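Local coordinates for transglutaminase-like enzymes, putative cysteine protease (Cytophaga hutchinsonii, PDB 3ISR), which is probably a cysteine protease or related hydrolase of the transglutaminase-like superfamily, at residues Phe116-Gln129 with His186-Arg200. Residues are numbered along the deposited sequence; the frame is centred on the assembly and turned at random.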
ATOM      1  N   PHE B 116      17.226 -10.590  14.010  1.00 13.38           N
ATOM      2  CA  PHE B 116      16.957  -9.164  14.069  1.00 12.88           C
ATOM      3  C   PHE B 116      17.539  -8.396  12.887  1.00 12.68           C
ATOM      4  O   PHE B 116      17.485  -7.176  12.835  1.00 12.63           O
ATOM      5  CB  PHE B 116      17.390  -8.609  15.435  1.00 13.37           C
ATOM      6  CG  PHE B 116      16.658  -9.263  16.571  1.00 13.13           C
ATOM      7  CD1 PHE B 116      15.338  -8.919  16.838  1.00 13.03           C
ATOM      8  CD2 PHE B 116      17.266 -10.280  17.328  1.00 16.15           C
ATOM      9  CE1 PHE B 116      14.619  -9.538  17.881  1.00 12.77           C
ATOM     10  CE2 PHE B 116      16.555 -10.923  18.377  1.00 17.03           C
ATOM     11  CZ  PHE B 116      15.222 -10.539  18.647  1.00 15.04           C
ATOM     12  N   LEU B 117      18.077  -9.132  11.916  1.00 12.96           N
ATOM     13  CA  LEU B 117      18.459  -8.554  10.636  1.00 12.66           C
ATOM     14  C   LEU B 117      17.302  -8.599   9.622  1.00 13.44           C
ATOM     15  O   LEU B 117      17.379  -7.984   8.553  1.00 14.75           O
ATOM     16  CB  LEU B 117      19.662  -9.333  10.060  1.00 12.88           C
ATOM     17  CG  LEU B 117      21.027  -9.109  10.739  1.00 11.94           C
ATOM     18  CD1 LEU B 117      22.018 -10.241  10.392  1.00 11.34           C
ATOM     19  CD2 LEU B 117      21.599  -7.742  10.350  1.00 11.91           C
ATOM     20  N   PHE B 118      16.257  -9.366   9.924  1.00 13.47           N
ATOM     21  CA  PHE B 118      15.214  -9.670   8.935  1.00 13.66           C
ATOM     22  C   PHE B 118      13.966  -8.817   9.070  1.00 13.96           C
ATOM     23  O   PHE B 118      13.675  -8.314  10.160  1.00 13.77           O
ATOM     24  CB  PHE B 118      14.886 -11.167   8.950  1.00 14.25           C
ATOM     25  CG  PHE B 118      16.043 -11.995   8.479  1.00 16.28           C
ATOM     26  CD1 PHE B 118      16.326 -12.097   7.127  1.00 19.28           C
ATOM     27  CD2 PHE B 118      16.904 -12.580   9.394  1.00 17.76           C
ATOM     28  CE1 PHE B 118      17.447 -12.845   6.672  1.00 21.88           C
ATOM     29  CE2 PHE B 118      18.012 -13.319   8.973  1.00 16.39           C
ATOM     30  CZ  PHE B 118      18.288 -13.453   7.619  1.00 18.25           C
ATOM     31  N   PRO B 119      13.255  -8.604   7.951  1.00 14.30           N
ATOM     32  CA  PRO B 119      12.025  -7.799   8.024  1.00 14.06           C
ATOM     33  C   PRO B 119      11.007  -8.474   8.933  1.00 14.28           C
ATOM     34  O   PRO B 119      11.003  -9.721   9.056  1.00 14.65           O
ATOM     35  CB  PRO B 119      11.499  -7.799   6.586  1.00 13.84           C
ATOM     36  CG  PRO B 119      12.591  -8.405   5.714  1.00 14.95           C
ATOM     37  CD  PRO B 119      13.539  -9.134   6.598  1.00 13.56           C
ATOM     38  N   SER B 120      10.135  -7.675   9.540  1.00 14.39           N
ATOM     39  CA  SER B 120       9.055  -8.192  10.359  1.00 13.95           C
ATOM     40  C   SER B 120       7.747  -7.481   9.972  1.00 14.22           C
ATOM     41  O   SER B 120       7.763  -6.632   9.087  1.00 13.50           O
ATOM     42  CB  SER B 120       9.390  -7.962  11.832  1.00 14.76           C
ATOM     43  OG  SER B 120       9.599  -6.592  12.085  1.00 15.28           O
ATOM     44  N   ARG B 121       6.620  -7.834  10.606  1.00 13.42           N
ATOM     45  CA  ARG B 121       5.323  -7.246  10.219  1.00 13.89           C
ATOM     46  C   ARG B 121       5.332  -5.716  10.045  1.00 13.65           C
ATOM     47  O   ARG B 121       4.875  -5.189   9.020  1.00 14.02           O
ATOM     48  CB  ARG B 121       4.221  -7.649  11.217  1.00 13.52           C
ATOM     49  CG  ARG B 121       2.869  -6.898  11.031  1.00 13.36           C
ATOM     50  CD  ARG B 121       2.173  -7.114   9.645  1.00 11.81           C
ATOM     51  NE  ARG B 121       0.971  -6.281   9.644  1.00 10.87           N
ATOM     52  CZ  ARG B 121       0.913  -5.011   9.244  1.00 11.59           C
ATOM     53  NH1 ARG B 121       1.987  -4.399   8.740  1.00 11.96           N
ATOM     54  NH2 ARG B 121      -0.232  -4.340   9.352  1.00 11.56           N
ATOM     55  N   TYR B 122       5.824  -5.002  11.056  1.00 13.74           N
ATOM     56  CA  TYR B 122       5.785  -3.538  11.048  1.00 12.97           C
ATOM     57  C   TYR B 122       7.091  -2.889  10.616  1.00 13.67           C
ATOM     58  O   TYR B 122       7.222  -1.675  10.676  1.00 12.61           O
ATOM     59  CB  TYR B 122       5.401  -3.040  12.451  1.00 12.89           C
ATOM     60  CG  TYR B 122       4.077  -3.615  12.880  1.00 13.05           C
ATOM     61  CD1 TYR B 122       2.885  -3.187  12.284  1.00 12.75           C
ATOM     62  CD2 TYR B 122       4.015  -4.625  13.847  1.00 11.43           C
ATOM     63  CE1 TYR B 122       1.652  -3.754  12.662  1.00 13.07           C
ATOM     64  CE2 TYR B 122       2.803  -5.184  14.240  1.00 13.20           C
ATOM     65  CZ  TYR B 122       1.633  -4.749  13.639  1.00 14.05           C
ATOM     66  OH  TYR B 122       0.449  -5.296  14.048  1.00 17.58           O
ATOM     67  N   CYS B 123       8.069  -3.698  10.190  1.00 14.73           N
ATOM     68  CA  CYS B 123       9.397  -3.177   9.848  1.00 14.26           C
ATOM     69  C   CYS B 123       9.838  -3.815   8.527  1.00 15.55           C
ATOM     70  O   CYS B 123      10.616  -4.789   8.510  1.00 16.10           O
ATOM     71  CB  CYS B 123      10.421  -3.475  10.953  1.00 15.76           C
ATOM     72  SG  CYS B 123       9.962  -2.902  12.596  1.00 15.48           S
ATOM     73  N   GLN B 124       9.323  -3.263   7.419  1.00 14.33           N
ATOM     74  CA  GLN B 124       9.548  -3.827   6.067  1.00 13.87           C
ATOM     75  C   GLN B 124      10.870  -3.333   5.502  1.00 13.79           C
ATOM     76  O   GLN B 124      10.927  -2.542   4.535  1.00 13.04           O
ATOM     77  CB  GLN B 124       8.380  -3.485   5.137  1.00 14.79           C
ATOM     78  CG  GLN B 124       6.981  -3.864   5.689  1.00 12.85           C
ATOM     79  CD  GLN B 124       6.275  -2.684   6.345  1.00 15.77           C
ATOM     80  OE1 GLN B 124       6.905  -1.852   7.024  1.00 14.00           O
ATOM     81  NE2 GLN B 124       4.958  -2.595   6.140  1.00 13.45           N
ATOM     82  N   SER B 125      11.947  -3.800   6.125  1.00 13.38           N
ATOM     83  CA  SER B 125      13.281  -3.323   5.835  1.00 14.16           C
ATOM     84  C   SER B 125      13.666  -3.683   4.422  1.00 13.60           C
ATOM     85  O   SER B 125      14.423  -2.965   3.763  1.00 13.06           O
ATOM     86  CB  SER B 125      14.294  -3.910   6.837  1.00 13.54           C
ATOM     87  OG  SER B 125      14.039  -5.290   7.086  1.00 14.97           O
ATOM     88  N   ASP B 126      13.102  -4.779   3.933  1.00 14.16           N
ATOM     89  CA  ASP B 126      13.380  -5.199   2.566  1.00 14.10           C
ATOM     90  C   ASP B 126      12.792  -4.241   1.515  1.00 14.06           C
ATOM     91  O   ASP B 126      13.226  -4.259   0.381  1.00 15.00           O
ATOM     92  CB  ASP B 126      12.894  -6.648   2.344  1.00 14.77           C
ATOM     93  CG  ASP B 126      11.394  -6.813   2.565  1.00 14.88           C
ATOM     94  OD1 ASP B 126      10.861  -6.304   3.568  1.00 15.06           O
ATOM     95  OD2 ASP B 126      10.743  -7.465   1.722  1.00 15.55           O
ATOM     96  N   LYS B 127      11.801  -3.426   1.870  1.00 13.34           N
ATOM     97  CA  LYS B 127      11.250  -2.441   0.923  1.00 14.15           C
ATOM     98  C   LYS B 127      11.946  -1.089   1.011  1.00 15.20           C
ATOM     99  O   LYS B 127      11.616  -0.150   0.268  1.00 15.23           O
ATOM    100  CB  LYS B 127       9.754  -2.249   1.152  1.00 14.03           C
ATOM    101  CG  LYS B 127       8.929  -3.505   0.807  1.00 12.98           C
ATOM    102  CD  LYS B 127       7.437  -3.265   1.017  1.00 15.60           C
ATOM    103  CE  LYS B 127       6.664  -3.247  -0.293  1.00 16.49           C
ATOM    104  NZ  LYS B 127       5.197  -3.360  -0.031  1.00 17.24           N
ATOM    105  N   LEU B 128      12.884  -0.988   1.935  1.00 15.46           N
ATOM    106  CA  LEU B 128      13.511   0.309   2.236  1.00 16.58           C
ATOM    107  C   LEU B 128      15.028   0.330   2.028  1.00 16.56           C
ATOM    108  O   LEU B 128      15.689   1.280   2.432  1.00 16.59           O
ATOM    109  CB  LEU B 128      13.148   0.731   3.678  1.00 16.61           C
ATOM    110  CG  LEU B 128      11.660   0.995   3.938  1.00 17.06           C
ATOM    111  CD1 LEU B 128      11.379   1.230   5.425  1.00 20.33           C
ATOM    112  CD2 LEU B 128      11.158   2.181   3.119  1.00 17.81           C
ATOM    113  N   GLN B 129      15.578  -0.690   1.370  1.00 16.38           N
ATOM    114  CA  GLN B 129      17.039  -0.765   1.185  1.00 17.17           C
ATOM    115  C   GLN B 129      17.627   0.399   0.356  1.00 16.47           C
ATOM    116  O   GLN B 129      18.627   1.003   0.747  1.00 15.38           O
ATOM    117  CB  GLN B 129      17.457  -2.100   0.541  1.00 18.26           C
ATOM    118  CG  GLN B 129      17.063  -3.361   1.301  1.00 21.14           C
ATOM    119  CD  GLN B 129      17.367  -4.633   0.498  1.00 25.76           C
ATOM    120  OE1 GLN B 129      18.522  -5.031   0.372  1.00 25.88           O
ATOM    121  NE2 GLN B 129      16.323  -5.267  -0.052  1.00 26.83           N
ATOM    122  N   HIS B 186       9.464   1.560  15.239  1.00 14.88           N
ATOM    123  CA  HIS B 186       9.408   0.645  14.089  1.00 14.34           C
ATOM    124  C   HIS B 186      10.219   1.210  12.944  1.00 15.17           C
ATOM    125  O   HIS B 186      10.887   0.472  12.230  1.00 15.22           O
ATOM    126  CB  HIS B 186       7.956   0.447  13.599  1.00 14.65           C
ATOM    127  CG  HIS B 186       7.120  -0.452  14.464  1.00 12.91           C
ATOM    128  ND1 HIS B 186       7.634  -1.514  15.174  1.00 16.02           N
ATOM    129  CD2 HIS B 186       5.786  -0.469  14.681  1.00  8.76           C
ATOM    130  CE1 HIS B 186       6.655  -2.136  15.817  1.00  9.58           C
ATOM    131  NE2 HIS B 186       5.523  -1.523  15.529  1.00 14.59           N
ATOM    132  N   LEU B 187      10.159   2.533  12.754  1.00 15.72           N
ATOM    133  CA  LEU B 187      10.905   3.125  11.652  1.00 16.15           C
ATOM    134  C   LEU B 187      12.437   3.096  11.835  1.00 16.27           C
ATOM    135  O   LEU B 187      13.170   2.773  10.897  1.00 15.62           O
ATOM    136  CB  LEU B 187      10.405   4.546  11.359  1.00 16.65           C
ATOM    137  CG  LEU B 187      11.073   5.243  10.172  1.00 17.37           C
ATOM    138  CD1 LEU B 187      10.875   4.380   8.877  1.00 16.59           C
ATOM    139  CD2 LEU B 187      10.474   6.655  10.002  1.00 14.53           C
ATOM    140  N   GLY B 188      12.913   3.361  13.041  1.00 15.78           N
ATOM    141  CA  GLY B 188      14.346   3.216  13.345  1.00 16.45           C
ATOM    142  C   GLY B 188      14.807   1.783  13.092  1.00 16.36           C
ATOM    143  O   GLY B 188      15.849   1.559  12.480  1.00 16.16           O
ATOM    144  N   ILE B 189      14.012   0.817  13.546  1.00 16.12           N
ATOM    145  CA  ILE B 189      14.352  -0.611  13.367  1.00 15.46           C
ATOM    146  C   ILE B 189      14.424  -0.945  11.885  1.00 15.87           C
ATOM    147  O   ILE B 189      15.398  -1.551  11.424  1.00 14.83           O
ATOM    148  CB  ILE B 189      13.313  -1.526  14.038  1.00 16.93           C
ATOM    149  CG1 ILE B 189      13.401  -1.409  15.559  1.00 14.92           C
ATOM    150  CG2 ILE B 189      13.543  -2.994  13.640  1.00 15.27           C
ATOM    151  CD1 ILE B 189      12.127  -1.859  16.259  1.00 16.40           C
ATOM    152  N   ALA B 190      13.413  -0.523  11.127  1.00 14.73           N
ATOM    153  CA  ALA B 190      13.391  -0.852   9.703  1.00 15.23           C
ATOM    154  C   ALA B 190      14.593  -0.282   8.986  1.00 14.59           C
ATOM    155  O   ALA B 190      15.194  -0.958   8.170  1.00 15.13           O
ATOM    156  CB  ALA B 190      12.095  -0.359   9.034  1.00 14.56           C
ATOM    157  N   LEU B 191      14.920   0.975   9.268  1.00 15.49           N
ATOM    158  CA  LEU B 191      16.055   1.616   8.605  1.00 16.00           C
ATOM    159  C   LEU B 191      17.383   0.990   8.998  1.00 15.75           C
ATOM    160  O   LEU B 191      18.259   0.829   8.152  1.00 16.12           O
ATOM    161  CB  LEU B 191      16.031   3.136   8.846  1.00 15.52           C
ATOM    162  CG  LEU B 191      14.860   3.892   8.187  1.00 15.97           C
ATOM    163  CD1 LEU B 191      14.743   5.301   8.769  1.00 14.67           C
ATOM    164  CD2 LEU B 191      14.997   3.955   6.642  1.00 16.18           C
ATOM    165  N   CYS B 192      17.533   0.598  10.267  1.00 16.17           N
ATOM    166  CA  CYS B 192      18.741  -0.148  10.682  1.00 15.35           C
ATOM    167  C   CYS B 192      18.881  -1.464   9.938  1.00 15.59           C
ATOM    168  O   CYS B 192      19.934  -1.762   9.382  1.00 13.88           O
ATOM    169  CB  CYS B 192      18.703  -0.483  12.158  1.00 15.79           C
ATOM    170  SG  CYS B 192      19.071   0.893  13.228  1.00 19.41           S
ATOM    171  N   ARG B 193      17.824  -2.276   9.957  1.00 15.08           N
ATOM    172  CA  ARG B 193      17.896  -3.561   9.272  1.00 15.52           C
ATOM    173  C   ARG B 193      18.155  -3.390   7.780  1.00 15.83           C
ATOM    174  O   ARG B 193      18.823  -4.226   7.159  1.00 15.36           O
ATOM    175  CB  ARG B 193      16.608  -4.359   9.466  1.00 15.66           C
ATOM    176  CG  ARG B 193      16.382  -4.787  10.898  1.00 15.65           C
ATOM    177  CD  ARG B 193      15.183  -5.735  10.990  1.00 14.95           C
ATOM    178  NE  ARG B 193      14.873  -5.991  12.400  1.00 12.42           N
ATOM    179  CZ  ARG B 193      13.651  -6.188  12.870  1.00 13.12           C
ATOM    180  NH1 ARG B 193      12.610  -6.208  12.023  1.00 11.99           N
ATOM    181  NH2 ARG B 193      13.474  -6.353  14.181  1.00 11.88           N
ATOM    182  N   ALA B 194      17.619  -2.321   7.202  1.00 15.56           N
ATOM    183  CA  ALA B 194      17.797  -2.071   5.761  1.00 16.20           C
ATOM    184  C   ALA B 194      19.275  -1.887   5.436  1.00 16.53           C
ATOM    185  O   ALA B 194      19.718  -2.149   4.305  1.00 16.82           O
ATOM    186  CB  ALA B 194      16.986  -0.839   5.354  1.00 15.76           C
ATOM    187  N   LEU B 195      20.035  -1.436   6.434  1.00 16.63           N
ATOM    188  CA  LEU B 195      21.494  -1.233   6.325  1.00 17.90           C
ATOM    189  C   LEU B 195      22.319  -2.376   6.923  1.00 17.60           C
ATOM    190  O   LEU B 195      23.518  -2.211   7.191  1.00 18.32           O
ATOM    191  CB  LEU B 195      21.902   0.101   6.987  1.00 17.64           C
ATOM    192  CG  LEU B 195      21.290   1.367   6.371  1.00 20.16           C
ATOM    193  CD1 LEU B 195      21.377   2.548   7.341  1.00 21.42           C
ATOM    194  CD2 LEU B 195      21.922   1.694   5.016  1.00 20.18           C
ATOM    195  N   SER B 196      21.684  -3.531   7.122  1.00 16.75           N
ATOM    196  CA  SER B 196      22.341  -4.732   7.686  1.00 16.83           C
ATOM    197  C   SER B 196      22.847  -4.529   9.116  1.00 16.57           C
ATOM    198  O   SER B 196      23.902  -5.042   9.493  1.00 16.32           O
ATOM    199  CB  SER B 196      23.484  -5.238   6.791  1.00 16.95           C
ATOM    200  OG  SER B 196      23.046  -5.377   5.449  1.00 19.71           O
ATOM    201  N   ILE B 197      22.086  -3.791   9.918  1.00 15.60           N
ATOM    202  CA  ILE B 197      22.425  -3.612  11.332  1.00 15.57           C
ATOM    203  C   ILE B 197      21.297  -4.276  12.130  1.00 15.35           C
ATOM    204  O   ILE B 197      20.135  -3.910  11.955  1.00 16.22           O
ATOM    205  CB  ILE B 197      22.518  -2.099  11.682  1.00 15.31           C
ATOM    206  CG1 ILE B 197      23.597  -1.424  10.838  1.00 15.44           C
ATOM    207  CG2 ILE B 197      22.810  -1.865  13.194  1.00 16.01           C
ATOM    208  CD1 ILE B 197      23.471   0.112  10.810  1.00 18.55           C
ATOM    209  N   PRO B 198      21.615  -5.264  12.991  1.00 15.21           N
ATOM    210  CA  PRO B 198      20.512  -5.897  13.703  1.00 14.34           C
ATOM    211  C   PRO B 198      19.820  -4.906  14.630  1.00 14.58           C
ATOM    212  O   PRO B 198      20.481  -4.080  15.254  1.00 14.83           O
ATOM    213  CB  PRO B 198      21.177  -7.033  14.501  1.00 14.90           C
ATOM    214  CG  PRO B 198      22.556  -7.209  13.875  1.00 15.33           C
ATOM    215  CD  PRO B 198      22.923  -5.849  13.331  1.00 14.73           C
ATOM    216  N   ALA B 199      18.493  -4.960  14.696  1.00 14.00           N
ATOM    217  CA  ALA B 199      17.766  -4.019  15.569  1.00 14.62           C
ATOM    218  C   ALA B 199      16.527  -4.678  16.116  1.00 14.40           C
ATOM    219  O   ALA B 199      15.955  -5.547  15.461  1.00 14.90           O
ATOM    220  CB  ALA B 199      17.401  -2.761  14.810  1.00 15.00           C
ATOM    221  N   ARG B 200      16.111  -4.276  17.320  1.00 14.14           N
ATOM    222  CA  ARG B 200      14.942  -4.882  17.914  1.00 13.22           C
ATOM    223  C   ARG B 200      14.089  -3.823  18.632  1.00 12.31           C
ATOM    224  O   ARG B 200      14.562  -2.734  18.954  1.00 12.94           O
ATOM    225  CB  ARG B 200      15.340  -6.010  18.879  1.00 13.91           C
ATOM    226  CG  ARG B 200      16.119  -5.504  20.135  1.00 16.18           C
ATOM    227  CD  ARG B 200      16.610  -6.663  21.003  1.00 18.30           C
ATOM    228  NE  ARG B 200      17.085  -6.162  22.292  1.00 17.54           N
ATOM    229  CZ  ARG B 200      17.718  -6.892  23.202  1.00 20.07           C
ATOM    230  NH1 ARG B 200      17.971  -8.183  22.990  1.00 18.33           N
ATOM    231  NH2 ARG B 200      18.095  -6.328  24.345  1.00 19.03           N
TER
HETATM  232  O   HOH W   1      19.642  -6.808   7.344  1.00 17.65           O
HETATM  233  O   HOH W   2      20.604  -0.241   2.089  1.00 21.83           O
HETATM  234  O   HOH W   3      19.081  -4.765   3.589  1.00 28.52           O
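Arg193, on the last turn of helix 181-194, reaches into the loop 116-129, which in this transglutaminase-like fold (peptidase clan CA) runs along one side of the helix and against the start of strand 199-206. Its CB packs on Ser125 CB at 3.5 Å, where a small residue lets loop and helix come close. From CG to NE the chain is extended (chi2 and chi3 both -172°), carrying CG past Phe116 O and CD past Phe118 O. NE makes a weak bond to Phe116 O, an oxygen that also takes a straighter one from Ala199 N (3.1 Å, 164°). NH1 donates to Ser120 OG, which lies in the guanidinium plane and also bonds Asp248, while NE and NH2 together grip Ala199 O side-on and NH2 reaches Arg247 O too. Ile189 CG2 lies over one guanidinium face; several N-H donors suit a site lined with oxygens. A leucine here would probably leave Ala199 O and Ser120 OG without the guanidinium donors tying loop to strand. Further along, Cys123 and Leu128 settle against the small Ala190. His186 lies almost parallel to the Tyr122 ring but slid aside, with Tyr122 CB over the imidazole face, 3.4 Å from its centroid.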